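Long-range contact in putative acyl-CoA thioester hydrolase YbhC (Escherichia coli K-12, PDB 3GRH), which is a putative thioesterase of the outer membrane, a lipoprotein of the pectinesterase family that neither binds pectin nor has pectinesterase activity: residues F196-I210 with A227-N241. Numbering follows the deposited sequence.
Sequences FWSQNNGLQLQNLTI and ALRTDGDQVQINNVN
Trp197 and Arg229, neighbours in register on parallel strands, stack flat: the guanidinium lies over one face of the indole, centres 3.9 Å apart and planes at 23°, while CD of Arg229 makes a CH-pi contact with the five-membered ring. With CG anti to the backbone N (chi1 172°) and the chain extended to NE, the arginine runs alongside the indole.

Asp231 ties this pair together. OD1 of Asp231 takes the NE of Arg229 on the syn lone pair in a 3.0 Å salt bridge. OD2 of Asp231 accepts two hydrogen bonds, one from Trp197 NE1, 3.0 Å away and above the carboxylate plane, the other from Gln199 NE2 on its anti lone pair at 2.8 Å. Asn258 and Thr252 add bonds to Arg229 and Asp231. Without the guanidinium, as with an alanine here, that indole face would probably be uncovered and the buried Asp231 carboxylate left without its countercharge.

Around Leu228 the inward packing is apolar. Leu228 CD1 lies against the Phe196 ring, and Leu228 CD2 meets Leu205 CD1 tip to tip at 4.0 Å, joining opposite walls; Val240 fills in beside Leu205 and Leu208. At the polar end of that face a water links Ser198 OG and Asn200 O to Thr230 OG1 and Gly232 N.

Backbone bonds such as Arg229 N to Phe196 O (2.8 Å) and Asn238 N to Leu205 O (2.9 Å) run within each wall, from one coil to the next, and Asn207 and Asn239 turn matching corners. Two successive coils thus stack in register, as in the right-handed parallel beta-helix of the pectinesterase family.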
loop_
_atom_site.group_PDB
_atom_site.type_symbol
_atom_site.label_atom_id
_atom_site.label_comp_id
_atom_site.label_asym_id
_atom_site.label_seq_id
_atom_site.Cartn_x
_atom_site.Cartn_y
_atom_site.Cartn_z
ATOM N N PHE A 196 -7.513 5.996 -7.315
ATOM C CA PHE A 196 -7.578 6.882 -6.165
ATOM C C PHE A 196 -6.146 7.261 -5.880
ATOM O O PHE A 196 -5.328 6.408 -5.584
ATOM C CB PHE A 196 -8.208 6.144 -4.962
ATOM C CG PHE A 196 -8.643 6.995 -3.882
ATOM C CD1 PHE A 196 -10.007 7.186 -3.609
ATOM C CD2 PHE A 196 -7.764 7.674 -3.141
ATOM C CE1 PHE A 196 -10.401 7.983 -2.598
ATOM C CE2 PHE A 196 -8.197 8.570 -2.105
ATOM C CZ PHE A 196 -9.529 8.684 -1.873
ATOM N N TRP A 197 -5.847 8.552 -5.980
ATOM C CA TRP A 197 -4.486 9.063 -5.729
ATOM C C TRP A 197 -4.577 10.225 -4.805
ATOM O O TRP A 197 -5.242 11.193 -5.056
ATOM C CB TRP A 197 -3.890 9.518 -7.026
ATOM C CG TRP A 197 -2.568 10.181 -6.992
ATOM C CD1 TRP A 197 -1.673 10.193 -5.969
ATOM C CD2 TRP A 197 -1.935 10.904 -8.072
ATOM N NE1 TRP A 197 -0.569 10.917 -6.327
ATOM C CE2 TRP A 197 -0.735 11.403 -7.584
ATOM C CE3 TRP A 197 -2.356 11.299 -9.343
ATOM C CZ2 TRP A 197 0.115 12.178 -8.351
ATOM C CZ3 TRP A 197 -1.491 11.998 -10.115
ATOM C CH2 TRP A 197 -0.299 12.457 -9.629
ATOM N N SER A 198 -3.945 10.047 -3.665
ATOM C CA SER A 198 -3.882 11.107 -2.646
ATOM C C SER A 198 -2.495 11.586 -2.374
ATOM O O SER A 198 -1.606 10.779 -2.260
ATOM C CB SER A 198 -4.454 10.594 -1.374
ATOM O OG SER A 198 -4.397 11.557 -0.319
ATOM N N GLN A 199 -2.355 12.923 -2.290
ATOM C CA GLN A 199 -1.176 13.523 -1.702
ATOM C C GLN A 199 -1.504 14.212 -0.396
ATOM O O GLN A 199 -0.695 14.981 0.154
ATOM C CB GLN A 199 -0.573 14.533 -2.641
ATOM C CG GLN A 199 -0.215 13.921 -3.965
ATOM C CD GLN A 199 0.915 14.628 -4.550
ATOM O OE1 GLN A 199 0.949 15.873 -4.559
ATOM N NE2 GLN A 199 1.941 13.869 -4.924
ATOM N N ASN A 200 -2.698 14.034 0.124
ATOM C CA ASN A 200 -3.151 14.741 1.341
ATOM C C ASN A 200 -2.506 14.109 2.588
ATOM O O ASN A 200 -2.676 12.919 2.899
ATOM C CB ASN A 200 -4.685 14.549 1.389
ATOM C CG ASN A 200 -5.372 15.300 2.452
ATOM O OD1 ASN A 200 -5.966 14.707 3.399
ATOM N ND2 ASN A 200 -5.270 16.610 2.393
ATOM N N ASN A 201 -1.788 14.939 3.362
ATOM C CA ASN A 201 -1.315 14.509 4.646
ATOM C C ASN A 201 -2.506 14.361 5.528
ATOM O O ASN A 201 -3.395 15.225 5.558
ATOM C CB ASN A 201 -0.338 15.508 5.256
ATOM C CG ASN A 201 0.955 15.639 4.509
ATOM O OD1 ASN A 201 1.399 14.756 3.774
ATOM N ND2 ASN A 201 1.578 16.816 4.697
ATOM N N GLY A 202 -2.539 13.301 6.293
ATOM C CA GLY A 202 -3.723 13.162 7.095
ATOM C C GLY A 202 -4.926 12.544 6.506
ATOM O O GLY A 202 -5.939 12.493 7.210
ATOM N N LEU A 203 -4.862 12.074 5.289
ATOM C CA LEU A 203 -6.002 11.337 4.665
ATOM C C LEU A 203 -6.409 10.203 5.557
ATOM O O LEU A 203 -5.572 9.466 6.057
ATOM C CB LEU A 203 -5.555 10.780 3.344
ATOM C CG LEU A 203 -6.667 10.092 2.544
ATOM C CD1 LEU A 203 -7.505 11.135 1.797
ATOM C CD2 LEU A 203 -5.965 9.080 1.567
ATOM N N GLN A 204 -7.727 10.041 5.727
ATOM C CA GLN A 204 -8.300 8.911 6.403
ATOM C C GLN A 204 -9.323 8.295 5.496
ATOM O O GLN A 204 -10.139 9.004 4.950
ATOM C CB GLN A 204 -8.974 9.400 7.654
ATOM C CG GLN A 204 -7.989 9.860 8.684
ATOM C CD GLN A 204 -8.641 10.371 9.958
ATOM O OE1 GLN A 204 -9.846 10.649 10.066
ATOM N NE2 GLN A 204 -7.802 10.548 10.976
ATOM N N LEU A 205 -9.256 6.991 5.285
ATOM C CA LEU A 205 -10.236 6.216 4.463
ATOM C C LEU A 205 -10.815 5.108 5.318
ATOM O O LEU A 205 -10.105 4.477 6.043
ATOM C CB LEU A 205 -9.576 5.577 3.267
ATOM C CG LEU A 205 -8.916 6.489 2.287
ATOM C CD1 LEU A 205 -8.295 5.706 1.140
ATOM C CD2 LEU A 205 -9.870 7.546 1.679
ATOM N N GLN A 206 -12.120 4.965 5.289
ATOM C CA GLN A 206 -12.776 3.937 6.079
ATOM C C GLN A 206 -14.008 3.381 5.362
ATOM O O GLN A 206 -14.818 4.159 4.864
ATOM C CB GLN A 206 -13.139 4.487 7.429
ATOM C CG GLN A 206 -13.755 3.440 8.365
ATOM C CD GLN A 206 -13.822 3.891 9.783
ATOM O OE1 GLN A 206 -14.876 4.479 10.222
ATOM N NE2 GLN A 206 -12.766 3.650 10.538
ATOM N N ASN A 207 -14.225 2.064 5.426
ATOM C CA ASN A 207 -15.486 1.456 5.080
ATOM C C ASN A 207 -15.900 1.677 3.645
ATOM O O ASN A 207 -17.026 2.010 3.309
ATOM C CB ASN A 207 -16.623 1.823 6.038
ATOM C CG ASN A 207 -17.803 0.892 5.897
ATOM O OD1 ASN A 207 -17.618 -0.358 5.750
ATOM N ND2 ASN A 207 -18.999 1.424 6.092
ATOM N N LEU A 208 -14.974 1.420 2.721
ATOM C CA LEU A 208 -15.229 1.536 1.301
ATOM C C LEU A 208 -14.300 0.633 0.518
ATOM O O LEU A 208 -13.429 0.015 1.090
ATOM C CB LEU A 208 -15.125 2.940 0.772
ATOM C CG LEU A 208 -13.981 3.782 1.204
ATOM C CD1 LEU A 208 -12.739 3.422 0.424
ATOM C CD2 LEU A 208 -14.301 5.208 1.064
ATOM N N THR A 209 -14.558 0.534 -0.779
ATOM C CA THR A 209 -13.817 -0.341 -1.693
ATOM C C THR A 209 -13.259 0.518 -2.769
ATOM O O THR A 209 -13.951 1.322 -3.343
ATOM C CB THR A 209 -14.702 -1.441 -2.322
ATOM O OG1 THR A 209 -15.154 -2.251 -1.216
ATOM C CG2 THR A 209 -13.911 -2.322 -3.289
ATOM N N ILE A 210 -11.984 0.292 -3.062
ATOM C CA ILE A 210 -11.307 1.000 -4.189
ATOM C C ILE A 210 -10.725 -0.072 -5.109
ATOM O O ILE A 210 -10.063 -0.965 -4.649
ATOM C CB ILE A 210 -10.213 1.899 -3.750
ATOM C CG1 ILE A 210 -10.751 3.060 -2.891
ATOM C CG2 ILE A 210 -9.501 2.435 -4.995
ATOM C CD1 ILE A 210 -9.709 3.750 -1.995
ATOM N N ALA A 227 -4.866 0.610 -7.816
ATOM C CA ALA A 227 -6.141 0.930 -7.229
ATOM C C ALA A 227 -5.991 2.185 -6.382
ATOM O O ALA A 227 -6.624 3.146 -6.618
ATOM C CB ALA A 227 -6.657 -0.205 -6.415
ATOM N N LEU A 228 -5.129 2.134 -5.370
ATOM C CA LEU A 228 -4.947 3.247 -4.399
ATOM C C LEU A 228 -3.479 3.597 -4.416
ATOM O O LEU A 228 -2.664 2.776 -4.132
ATOM C CB LEU A 228 -5.326 2.792 -3.025
ATOM C CG LEU A 228 -5.135 3.831 -1.945
ATOM C CD1 LEU A 228 -5.759 5.184 -2.162
ATOM C CD2 LEU A 228 -5.710 3.181 -0.657
ATOM N N ARG A 229 -3.183 4.874 -4.629
ATOM C CA ARG A 229 -1.862 5.446 -4.438
ATOM C C ARG A 229 -1.922 6.487 -3.365
ATOM O O ARG A 229 -2.817 7.348 -3.387
ATOM C CB ARG A 229 -1.414 6.083 -5.687
ATOM C CG ARG A 229 -0.154 6.861 -5.564
ATOM C CD ARG A 229 0.431 7.371 -6.810
ATOM N NE ARG A 229 1.514 8.334 -6.569
ATOM C CZ ARG A 229 2.039 9.073 -7.536
ATOM N NH1 ARG A 229 1.653 8.925 -8.801
ATOM N NH2 ARG A 229 2.918 9.985 -7.218
ATOM N N THR A 230 -1.017 6.413 -2.404
ATOM C CA THR A 230 -0.993 7.422 -1.353
ATOM C C THR A 230 0.429 7.936 -1.193
ATOM O O THR A 230 1.359 7.168 -1.137
ATOM C CB THR A 230 -1.667 6.983 -0.050
ATOM O OG1 THR A 230 -1.525 8.004 0.948
ATOM C CG2 THR A 230 -1.068 5.731 0.497
ATOM N N ASP A 231 0.560 9.263 -1.184
ATOM C CA ASP A 231 1.888 9.928 -1.033
ATOM C C ASP A 231 1.954 10.774 0.247
ATOM O O ASP A 231 3.052 11.270 0.597
ATOM C CB ASP A 231 2.145 10.907 -2.222
ATOM C CG ASP A 231 2.023 10.302 -3.595
ATOM O OD1 ASP A 231 2.006 9.053 -3.712
ATOM O OD2 ASP A 231 1.906 11.129 -4.590
ATOM N N GLY A 232 0.834 10.936 0.959
ATOM C CA GLY A 232 0.770 11.773 2.138
ATOM C C GLY A 232 1.383 11.128 3.371
ATOM O O GLY A 232 1.518 9.917 3.472
ATOM N N ASP A 233 1.737 11.953 4.328
ATOM C CA ASP A 233 2.180 11.456 5.675
ATOM C C ASP A 233 0.993 11.399 6.563
ATOM O O ASP A 233 0.045 12.173 6.471
ATOM C CB ASP A 233 3.219 12.391 6.247
ATOM C CG ASP A 233 3.923 11.909 7.500
ATOM O OD1 ASP A 233 4.208 10.715 7.679
ATOM O OD2 ASP A 233 4.307 12.843 8.336
ATOM N N GLN A 234 1.055 10.527 7.571
ATOM C CA GLN A 234 0.054 10.376 8.594
ATOM C C GLN A 234 -1.277 9.937 7.993
ATOM O O GLN A 234 -2.290 10.463 8.402
ATOM C CB GLN A 234 -0.048 11.567 9.548
ATOM C CG GLN A 234 1.223 11.764 10.346
ATOM C CD GLN A 234 1.140 12.870 11.386
ATOM O OE1 GLN A 234 0.062 13.375 11.733
ATOM N NE2 GLN A 234 2.231 13.115 11.983
ATOM N N VAL A 235 -1.258 8.935 7.100
ATOM C CA VAL A 235 -2.427 8.461 6.430
ATOM C C VAL A 235 -2.953 7.225 7.155
ATOM O O VAL A 235 -2.169 6.394 7.541
ATOM C CB VAL A 235 -2.123 8.160 5.011
ATOM C CG1 VAL A 235 -3.216 7.370 4.247
ATOM C CG2 VAL A 235 -1.715 9.445 4.302
ATOM N N GLN A 236 -4.259 7.147 7.343
ATOM C CA GLN A 236 -4.892 6.024 8.024
ATOM C C GLN A 236 -5.927 5.418 7.140
ATOM O O GLN A 236 -6.800 6.120 6.659
ATOM C CB GLN A 236 -5.533 6.399 9.348
ATOM C CG GLN A 236 -4.542 6.932 10.359
ATOM C CD GLN A 236 -5.254 7.539 11.546
ATOM O OE1 GLN A 236 -5.815 6.770 12.350
ATOM N NE2 GLN A 236 -5.204 8.890 11.684
ATOM N N ILE A 237 -5.831 4.122 6.902
ATOM C CA ILE A 237 -6.797 3.398 6.037
ATOM C C ILE A 237 -7.334 2.278 6.905
ATOM O O ILE A 237 -6.529 1.423 7.379
ATOM C CB ILE A 237 -6.046 2.836 4.833
ATOM C CG1 ILE A 237 -5.601 4.000 3.965
ATOM C CG2 ILE A 237 -6.953 1.936 4.068
ATOM C CD1 ILE A 237 -4.572 3.629 2.953
ATOM N N ASN A 238 -8.649 2.284 7.189
ATOM C CA ASN A 238 -9.220 1.336 8.132
ATOM C C ASN A 238 -10.448 0.682 7.520
ATOM O O ASN A 238 -11.335 1.352 7.011
ATOM C CB ASN A 238 -9.584 1.998 9.462
ATOM C CG ASN A 238 -10.223 1.033 10.393
ATOM O OD1 ASN A 238 -11.417 1.190 10.787
ATOM N ND2 ASN A 238 -9.489 -0.014 10.722
ATOM N N ASN A 239 -10.498 -0.641 7.552
ATOM C CA ASN A 239 -11.688 -1.388 7.032
ATOM C C ASN A 239 -12.002 -1.001 5.627
ATOM O O ASN A 239 -13.126 -0.612 5.303
ATOM C CB ASN A 239 -12.896 -1.180 7.929
ATOM C CG ASN A 239 -14.000 -2.184 7.678
ATOM O OD1 ASN A 239 -13.741 -3.317 7.243
ATOM N ND2 ASN A 239 -15.242 -1.737 7.884
ATOM N N VAL A 240 -10.987 -1.073 4.763
ATOM C CA VAL A 240 -11.095 -0.772 3.318
ATOM C C VAL A 240 -10.772 -2.011 2.546
ATOM O O VAL A 240 -9.878 -2.770 2.922
ATOM C CB VAL A 240 -10.226 0.451 2.944
ATOM C CG1 VAL A 240 -10.038 0.654 1.407
ATOM C CG2 VAL A 240 -10.789 1.697 3.551
ATOM N N ASN A 241 -11.405 -2.204 1.396
ATOM C CA ASN A 241 -10.997 -3.249 0.454
ATOM C C ASN A 241 -10.277 -2.557 -0.681
ATOM O O ASN A 241 -10.819 -1.613 -1.251
ATOM C CB ASN A 241 -12.206 -3.968 -0.184
ATOM C CG ASN A 241 -13.026 -4.742 0.797
ATOM O OD1 ASN A 241 -12.555 -5.256 1.778
ATOM N ND2 ASN A 241 -14.341 -4.717 0.587
HETATM O O HOH W 1 -2.217 10.691 1.038
HETATM O O HOH W 2 -18.669 -1.875 7.785
#